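Local atomic coordinates of voltage-sensor containing phosphatase (Ciona intestinalis, PDB entry 3V0D), a protein that probably removes phosphate from membrane phosphoinositides with a PTEN-like phosphatase and C2 region that is controlled by a voltage sensor. Residues R57-K60 with T61-D65; F185-K189 with K190-G194. The protein carries 1 engineered substitution. All coordinates share one frame; numbering follows the deposited sequence.

Contact 1: residues R57-K60 with T61-D65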
ATOM      1  N   ARG A  57     -12.529   4.652  25.730  1.00 22.33           N
ATOM      2  CA  ARG A  57     -13.836   4.507  26.380  1.00 23.36           C
ATOM      3  C   ARG A  57     -14.818   3.694  25.530  1.00 22.95           C
ATOM      4  O   ARG A  57     -15.548   2.857  26.046  1.00 23.48           O
ATOM      5  CB  ARG A  57     -14.425   5.886  26.734  1.00 23.79           C
ATOM      6  CG  ARG A  57     -15.703   5.841  27.572  1.00 26.17           C
ATOM      7  CD  ARG A  57     -16.130   7.227  28.028  1.00 28.47           C
ATOM      8  NE  ARG A  57     -16.690   8.061  26.963  1.00 29.41           N
ATOM      9  CZ  ARG A  57     -17.973   8.053  26.597  1.00 29.70           C
ATOM     10  NH1 ARG A  57     -18.396   8.868  25.632  1.00 31.33           N
ATOM     11  NH2 ARG A  57     -18.840   7.236  27.193  1.00 31.73           N
ATOM     12  N   PHE A  58     -14.843   3.960  24.223  1.00 21.87           N
ATOM     13  CA  PHE A  58     -15.705   3.221  23.318  1.00 21.85           C
ATOM     14  C   PHE A  58     -15.461   1.718  23.417  1.00 21.71           C
ATOM     15  O   PHE A  58     -16.395   0.933  23.569  1.00 22.44           O
ATOM     16  CB  PHE A  58     -15.478   3.717  21.879  1.00 21.71           C
ATOM     17  CG  PHE A  58     -16.297   2.992  20.833  1.00 22.30           C
ATOM     18  CD1 PHE A  58     -17.531   3.503  20.420  1.00 25.92           C
ATOM     19  CD2 PHE A  58     -15.851   1.782  20.273  1.00 21.92           C
ATOM     20  CE1 PHE A  58     -18.286   2.832  19.461  1.00 27.33           C
ATOM     21  CE2 PHE A  58     -16.616   1.096  19.324  1.00 23.61           C
ATOM     22  CZ  PHE A  58     -17.837   1.621  18.915  1.00 26.80           C
ATOM     23  N   PHE A  59     -14.201   1.315  23.300  1.00 20.75           N
ATOM     24  CA  PHE A  59     -13.888  -0.113  23.308  1.00 20.83           C
ATOM     25  C   PHE A  59     -14.129  -0.792  24.643  1.00 21.55           C
ATOM     26  O   PHE A  59     -14.677  -1.892  24.697  1.00 22.23           O
ATOM     27  CB  PHE A  59     -12.483  -0.349  22.747  1.00 19.79           C
ATOM     28  CG  PHE A  59     -12.474  -0.209  21.265  1.00 18.84           C
ATOM     29  CD1 PHE A  59     -12.981  -1.247  20.478  1.00 19.87           C
ATOM     30  CD2 PHE A  59     -12.044   0.963  20.648  1.00 19.06           C
ATOM     31  CE1 PHE A  59     -13.073  -1.118  19.112  1.00 19.75           C
ATOM     32  CE2 PHE A  59     -12.133   1.101  19.276  1.00 18.40           C
ATOM     33  CZ  PHE A  59     -12.647   0.052  18.499  1.00 19.52           C
ATOM     34  N   LYS A  60     -13.769  -0.109  25.720  1.00 22.61           N
ATOM     35  CA  LYS A  60     -13.997  -0.655  27.050  1.00 24.40           C
ATOM     36  C   LYS A  60     -15.490  -0.793  27.362  1.00 24.71           C
ATOM     37  O   LYS A  60     -15.893  -1.710  28.093  1.00 26.80           O
ATOM     38  CB  LYS A  60     -13.316   0.224  28.085  1.00 24.68           C
ATOM     39  CG  LYS A  60     -11.815   0.110  28.013  1.00 28.07           C
ATOM     40  CD  LYS A  60     -11.158   0.986  29.037  1.00 30.73           C
ATOM     41  CE  LYS A  60      -9.668   1.095  28.792  1.00 32.92           C
ATOM     42  NZ  LYS A  60      -9.173   2.424  29.283  1.00 34.76           N
ATOM     43  N   THR A  61     -16.304   0.105  26.806  1.00 25.17           N
ATOM     44  CA  THR A  61     -17.752   0.126  27.040  1.00 26.74           C
ATOM     45  C   THR A  61     -18.495  -0.870  26.159  1.00 26.45           C
ATOM     46  O   THR A  61     -19.355  -1.613  26.642  1.00 27.48           O
ATOM     47  CB  THR A  61     -18.334   1.550  26.789  1.00 27.18           C
ATOM     48  OG1 THR A  61     -17.696   2.475  27.671  1.00 29.86           O
ATOM     49  CG2 THR A  61     -19.868   1.595  27.023  1.00 29.28           C
ATOM     50  N   LYS A  62     -18.163  -0.875  24.872  1.00 25.54           N
ATOM     51  CA  LYS A  62     -18.911  -1.636  23.882  1.00 25.61           C
ATOM     52  C   LYS A  62     -18.398  -3.053  23.666  1.00 23.40           C
ATOM     53  O   LYS A  62     -19.157  -3.940  23.231  1.00 24.17           O
ATOM     54  CB  LYS A  62     -18.922  -0.901  22.540  1.00 26.41           C
ATOM     55  CG  LYS A  62     -19.587   0.471  22.535  1.00 30.46           C
ATOM     56  CD  LYS A  62     -21.074   0.380  22.654  1.00 34.29           C
ATOM     57  CE  LYS A  62     -21.734   1.699  22.286  1.00 36.85           C
ATOM     58  NZ  LYS A  62     -23.198   1.582  22.497  1.00 39.01           N
ATOM     59  N   HIS A  63     -17.108  -3.265  23.921  1.00 21.96           N
ATOM     60  CA  HIS A  63     -16.491  -4.559  23.656  1.00 20.97           C
ATOM     61  C   HIS A  63     -15.562  -4.958  24.804  1.00 21.23           C
ATOM     62  O   HIS A  63     -14.408  -5.339  24.564  1.00 20.51           O
ATOM     63  CB  HIS A  63     -15.725  -4.525  22.323  1.00 21.10           C
ATOM     64  CG  HIS A  63     -16.580  -4.178  21.145  1.00 20.68           C
ATOM     65  ND1 HIS A  63     -17.479  -5.068  20.594  1.00 21.10           N
ATOM     66  CD2 HIS A  63     -16.697  -3.027  20.436  1.00 21.01           C
ATOM     67  CE1 HIS A  63     -18.091  -4.485  19.574  1.00 20.89           C
ATOM     68  NE2 HIS A  63     -17.642  -3.245  19.463  1.00 21.35           N
ATOM     69  N   PRO A  64     -16.050  -4.856  26.063  1.00 22.44           N
ATOM     70  CA  PRO A  64     -15.129  -5.060  27.184  1.00 22.61           C
ATOM     71  C   PRO A  64     -14.412  -6.408  27.129  1.00 21.58           C
ATOM     72  O   PRO A  64     -15.042  -7.468  26.956  1.00 21.50           O
ATOM     73  CB  PRO A  64     -16.043  -4.978  28.431  1.00 24.33           C
ATOM     74  CG  PRO A  64     -17.400  -5.250  27.919  1.00 25.16           C
ATOM     75  CD  PRO A  64     -17.427  -4.659  26.539  1.00 23.26           C
ATOM     76  N   ASP A  65     -13.085  -6.343  27.230  1.00 21.39           N
ATOM     77  CA  ASP A  65     -12.210  -7.521  27.202  0.77 22.00           C
ATOM     78  C   ASP A  65     -12.310  -8.342  25.928  1.00 21.19           C
ATOM     79  O   ASP A  65     -11.862  -9.492  25.889  1.00 22.94           O
ATOM     80  CB  ASP A  65     -12.444  -8.437  28.414  0.77 23.42           C
ATOM     81  CG  ASP A  65     -12.194  -7.748  29.723  0.77 26.59           C
ATOM     82  OD1 ASP A  65     -11.150  -7.074  29.884  0.77 29.69           O
ATOM     83  OD2 ASP A  65     -13.058  -7.898  30.601  0.77 29.71           O
TER
HETATM   84  O   HOH W   1     -18.921   4.803  28.615  1.00 42.97           O

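Contact 2: residues F185-K189 with K190-G194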
ATOM      1  N   PHE A 185      -1.861 -11.242  -1.310  1.00 15.16           N
ATOM      2  CA  PHE A 185      -2.414 -12.070  -0.256  1.00 15.36           C
ATOM      3  C   PHE A 185      -3.391 -13.117  -0.816  1.00 15.39           C
ATOM      4  O   PHE A 185      -3.353 -14.278  -0.420  1.00 16.01           O
ATOM      5  CB  PHE A 185      -3.061 -11.221   0.842  1.00 15.72           C
ATOM      6  CG  PHE A 185      -3.568 -12.082   1.957  1.00 14.87           C
ATOM      7  CD1 PHE A 185      -2.682 -12.804   2.757  1.00 16.52           C
ATOM      8  CD2 PHE A 185      -4.937 -12.266   2.151  1.00 16.28           C
ATOM      9  CE1 PHE A 185      -3.159 -13.705   3.713  1.00 17.29           C
ATOM     10  CE2 PHE A 185      -5.399 -13.134   3.125  1.00 17.28           C
ATOM     11  CZ  PHE A 185      -4.525 -13.842   3.912  1.00 16.38           C
ATOM     12  N   GLU A 186      -4.254 -12.703  -1.731  1.00 15.71           N
ATOM     13  CA  GLU A 186      -5.153 -13.654  -2.379  1.00 16.60           C
ATOM     14  C   GLU A 186      -4.366 -14.801  -3.016  1.00 16.71           C
ATOM     15  O   GLU A 186      -4.735 -15.977  -2.875  1.00 17.38           O
ATOM     16  CB  GLU A 186      -5.997 -12.930  -3.420  1.00 17.41           C
ATOM     17  CG  GLU A 186      -6.958 -13.863  -4.179  1.00 19.68           C
ATOM     18  CD  GLU A 186      -7.674 -13.223  -5.362  1.00 20.78           C
ATOM     19  OE1 GLU A 186      -7.730 -11.997  -5.471  1.00 21.23           O
ATOM     20  OE2 GLU A 186      -8.231 -13.981  -6.192  1.00 25.64           O
ATOM     21  N   LYS A 187      -3.286 -14.462  -3.721  1.00 16.38           N
ATOM     22  CA  LYS A 187      -2.461 -15.472  -4.379  1.00 17.47           C
ATOM     23  C   LYS A 187      -1.789 -16.393  -3.364  1.00 17.40           C
ATOM     24  O   LYS A 187      -1.663 -17.612  -3.600  1.00 18.25           O
ATOM     25  CB  LYS A 187      -1.409 -14.807  -5.271  1.00 19.14           C
ATOM     26  CG  LYS A 187      -0.576 -15.781  -6.099  1.00 24.15           C
ATOM     27  CD  LYS A 187       0.226 -15.097  -7.198  1.00 30.08           C
ATOM     28  CE  LYS A 187      -0.677 -14.513  -8.281  1.00 35.50           C
ATOM     29  NZ  LYS A 187      -1.600 -15.538  -8.870  1.00 39.82           N
ATOM     30  N   ILE A 188      -1.325 -15.836  -2.251  1.00 16.26           N
ATOM     31  CA  ILE A 188      -0.718 -16.630  -1.193  1.00 16.82           C
ATOM     32  C   ILE A 188      -1.726 -17.641  -0.618  1.00 16.94           C
ATOM     33  O   ILE A 188      -1.411 -18.824  -0.439  1.00 17.53           O
ATOM     34  CB  ILE A 188      -0.139 -15.701  -0.123  1.00 16.73           C
ATOM     35  CG1 ILE A 188       1.145 -15.097  -0.669  1.00 17.71           C
ATOM     36  CG2 ILE A 188       0.105 -16.441   1.203  1.00 17.91           C
ATOM     37  CD1 ILE A 188       1.684 -13.922   0.110  1.00 19.36           C
ATOM     38  N   LYS A 189      -2.946 -17.184  -0.347  1.00 17.81           N
ATOM     39  CA  LYS A 189      -3.984 -18.088   0.145  1.00 19.34           C
ATOM     40  C   LYS A 189      -4.321 -19.160  -0.866  1.00 20.58           C
ATOM     41  O   LYS A 189      -4.461 -20.331  -0.509  1.00 22.47           O
ATOM     42  CB  LYS A 189      -5.190 -17.247   0.601  0.52 19.80           C
ATOM     43  CG  LYS A 189      -6.310 -17.984   1.311  0.52 19.56           C
ATOM     44  CD  LYS A 189      -7.373 -17.020   1.833  0.52 21.64           C
ATOM     45  CE  LYS A 189      -8.540 -17.753   2.467  0.52 22.36           C
ATOM     46  NZ  LYS A 189      -8.162 -18.569   3.629  0.52 23.12           N
ATOM     47  N   LYS A 190      -4.467 -18.776  -2.130  1.00 21.56           N
ATOM     48  CA  LYS A 190      -4.951 -19.716  -3.128  1.00 23.73           C
ATOM     49  C   LYS A 190      -3.882 -20.672  -3.622  1.00 23.58           C
ATOM     50  O   LYS A 190      -4.197 -21.841  -3.883  1.00 26.11           O
ATOM     51  CB  LYS A 190      -5.581 -18.969  -4.299  1.00 24.31           C
ATOM     52  CG  LYS A 190      -6.926 -18.346  -3.969  1.00 26.06           C
ATOM     53  CD  LYS A 190      -7.581 -17.719  -5.189  1.00 26.88           C
ATOM     54  CE  LYS A 190      -8.964 -17.168  -4.834  1.00 27.81           C
ATOM     55  NZ  LYS A 190      -9.615 -16.478  -5.979  1.00 28.60           N
ATOM     56  N   ASN A 191      -2.634 -20.226  -3.742  1.00 22.86           N
ATOM     57  CA  ASN A 191      -1.594 -21.000  -4.414  1.00 22.89           C
ATOM     58  C   ASN A 191      -0.467 -21.480  -3.532  1.00 21.82           C
ATOM     59  O   ASN A 191       0.264 -22.398  -3.926  1.00 22.63           O
ATOM     60  CB  ASN A 191      -0.995 -20.202  -5.584  1.00 24.99           C
ATOM     61  CG  ASN A 191      -2.038 -19.844  -6.656  1.00 29.14           C
ATOM     62  OD1 ASN A 191      -3.162 -20.354  -6.660  1.00 34.01           O
ATOM     63  ND2 ASN A 191      -1.652 -18.971  -7.572  1.00 34.76           N
ATOM     64  N   TYR A 192      -0.314 -20.864  -2.360  1.00 19.48           N
ATOM     65  CA  TYR A 192       0.797 -21.183  -1.470  1.00 18.87           C
ATOM     66  C   TYR A 192       0.326 -21.682  -0.117  1.00 18.11           C
ATOM     67  O   TYR A 192       1.104 -21.764   0.824  1.00 18.55           O
ATOM     68  CB  TYR A 192       1.717 -19.963  -1.313  1.00 18.51           C
ATOM     69  CG  TYR A 192       2.423 -19.602  -2.596  1.00 18.99           C
ATOM     70  CD1 TYR A 192       3.629 -20.202  -2.930  1.00 21.16           C
ATOM     71  CD2 TYR A 192       1.875 -18.678  -3.486  1.00 19.62           C
ATOM     72  CE1 TYR A 192       4.286 -19.859  -4.101  1.00 22.27           C
ATOM     73  CE2 TYR A 192       2.532 -18.322  -4.657  1.00 21.82           C
ATOM     74  CZ  TYR A 192       3.735 -18.938  -4.962  1.00 21.95           C
ATOM     75  OH  TYR A 192       4.399 -18.592  -6.119  1.00 26.32           O
ATOM     76  N   GLY A 193      -0.966 -22.003   0.004  1.00 18.30           N
ATOM     77  CA  GLY A 193      -1.478 -22.569   1.245  1.00 18.53           C
ATOM     78  C   GLY A 193      -1.420 -21.585   2.399  1.00 18.18           C
ATOM     79  O   GLY A 193      -1.402 -22.011   3.550  1.00 19.15           O
ATOM     80  N   GLY A 194      -1.398 -20.276   2.108  1.00 17.41           N
ATOM     81  CA  GLY A 194      -1.310 -19.289   3.159  1.00 17.19           C
ATOM     82  C   GLY A 194       0.099 -19.033   3.647  1.00 16.78           C
ATOM     83  O   GLY A 194       0.255 -18.213   4.529  1.00 17.91           O
TER

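Contact 1: residues R57-K60 with T61-D65
K62 folds back over the ring of F58, one helical turn earlier. Its CB rests 3.3 Å from F58 O, the same oxygen that receives the K62 backbone N at 2.8 Å. With CG set beside the backbone N (chi1 -62°), it lies over the middle of the F58 face, a CH-pi contact with CG 4.1 Å from the F58 ring centroid and 11° off the ring normal. The chain then bends at the second torsion and runs on extended, taking NZ to a salt bridge with D21.

On the exposed side, T61 grips R57 O twice. With OG1 set beside its own backbone N (chi1 -59°), the hydroxyl donates to R57 O at 2.7 Å, while T61 N bonds to it at 3.0 Å from the opposite face of the carbonyl plane. A water bridges the two side chains, accepting from R57 NH2 and donating to T61 OG1. R57 NH1 has its own salt bridge, to E54.

H63 is where the helix ends: its N still bonds to F59 O at 2.9 Å, but its backbone has left helical angles. The imidazole edge receives F58 CE2, 4.3 Å from H63 CD2, and its NE2 is held by the hydroxyl of Y29. P64 then brings CB to 3.3 Å from K60 O, just past the end of the helix.

This is the C-terminal turn of helix 52-62 in the phosphatase domain. F59 packs against strands 34-41 and 121-125 of the mixed sheet, whereas F58 meets Y18 and F23 edge-to-face and touches strands 23-25 and 27-29.

Contact 2: residues F185-K189 with K190-G194
E186 and K190, one helical turn apart, form a salt bridge, with K190 NZ 2.9 Å from E186 OE2. The ammonium reaches the anti side of the oxygen, 26° out of the carboxylate plane. The two extended side chains cross obliquely, which brings CG of E186 to 3.9 Å from CE of K190. Each end has a second partner: E186 OE1 takes the backbone N of A150, at the start of helix 150-161, and K190 NZ also donates to D148 O. The carboxylate is thus held at both oxygens, which would probably favour its charged form.

Among the backbone carbonyls, E186 O is satisfied by K190 N and K187 O by N191 N at 2.8 Å, both regular helical bonds. I188 O serves two donors, Y192 N at 3.0 Å and G194 N at 2.9 Å, which arrive above opposite faces of its plane. This is the C-terminal end of helix 176-191, where two successive glycines with positive phi, G193 and G194, wrap the chain back over the last turn before it continues to the C2 beta-sandwich. The wrap brings G194 CA to 3.7 Å from I188 CG2.

The Y192 ring turns its edge to the helix, with CD2 3.7 Å from K187 O, and its side chain also touches P197, P198 and L298. I188 packs on L100 of helix 100-115 and on P197.

Overall arrangement
Both contacts finish a helix, but at distant places: their centres lie 34 Å apart and their nearest atoms about 21 Å. Contact 1 is partly buried, at the periphery of the chain, and its two phenylalanines enter the phosphatase core beneath an exposed, water-bridged polar rim. Contact 2 is mainly a surface contact, nearer the centre of the chain, with I188 as its one buried touching residue. The chemistry follows: aromatic and CH-pi packing plus a threonine hydroxyl on a carbonyl in 57-65, against a side-chain salt bridge and a glycine turn in 185-194. No secondary-structure element is common to the two; 52-62 packs on strands, whereas 176-191 packs on helices and on loops.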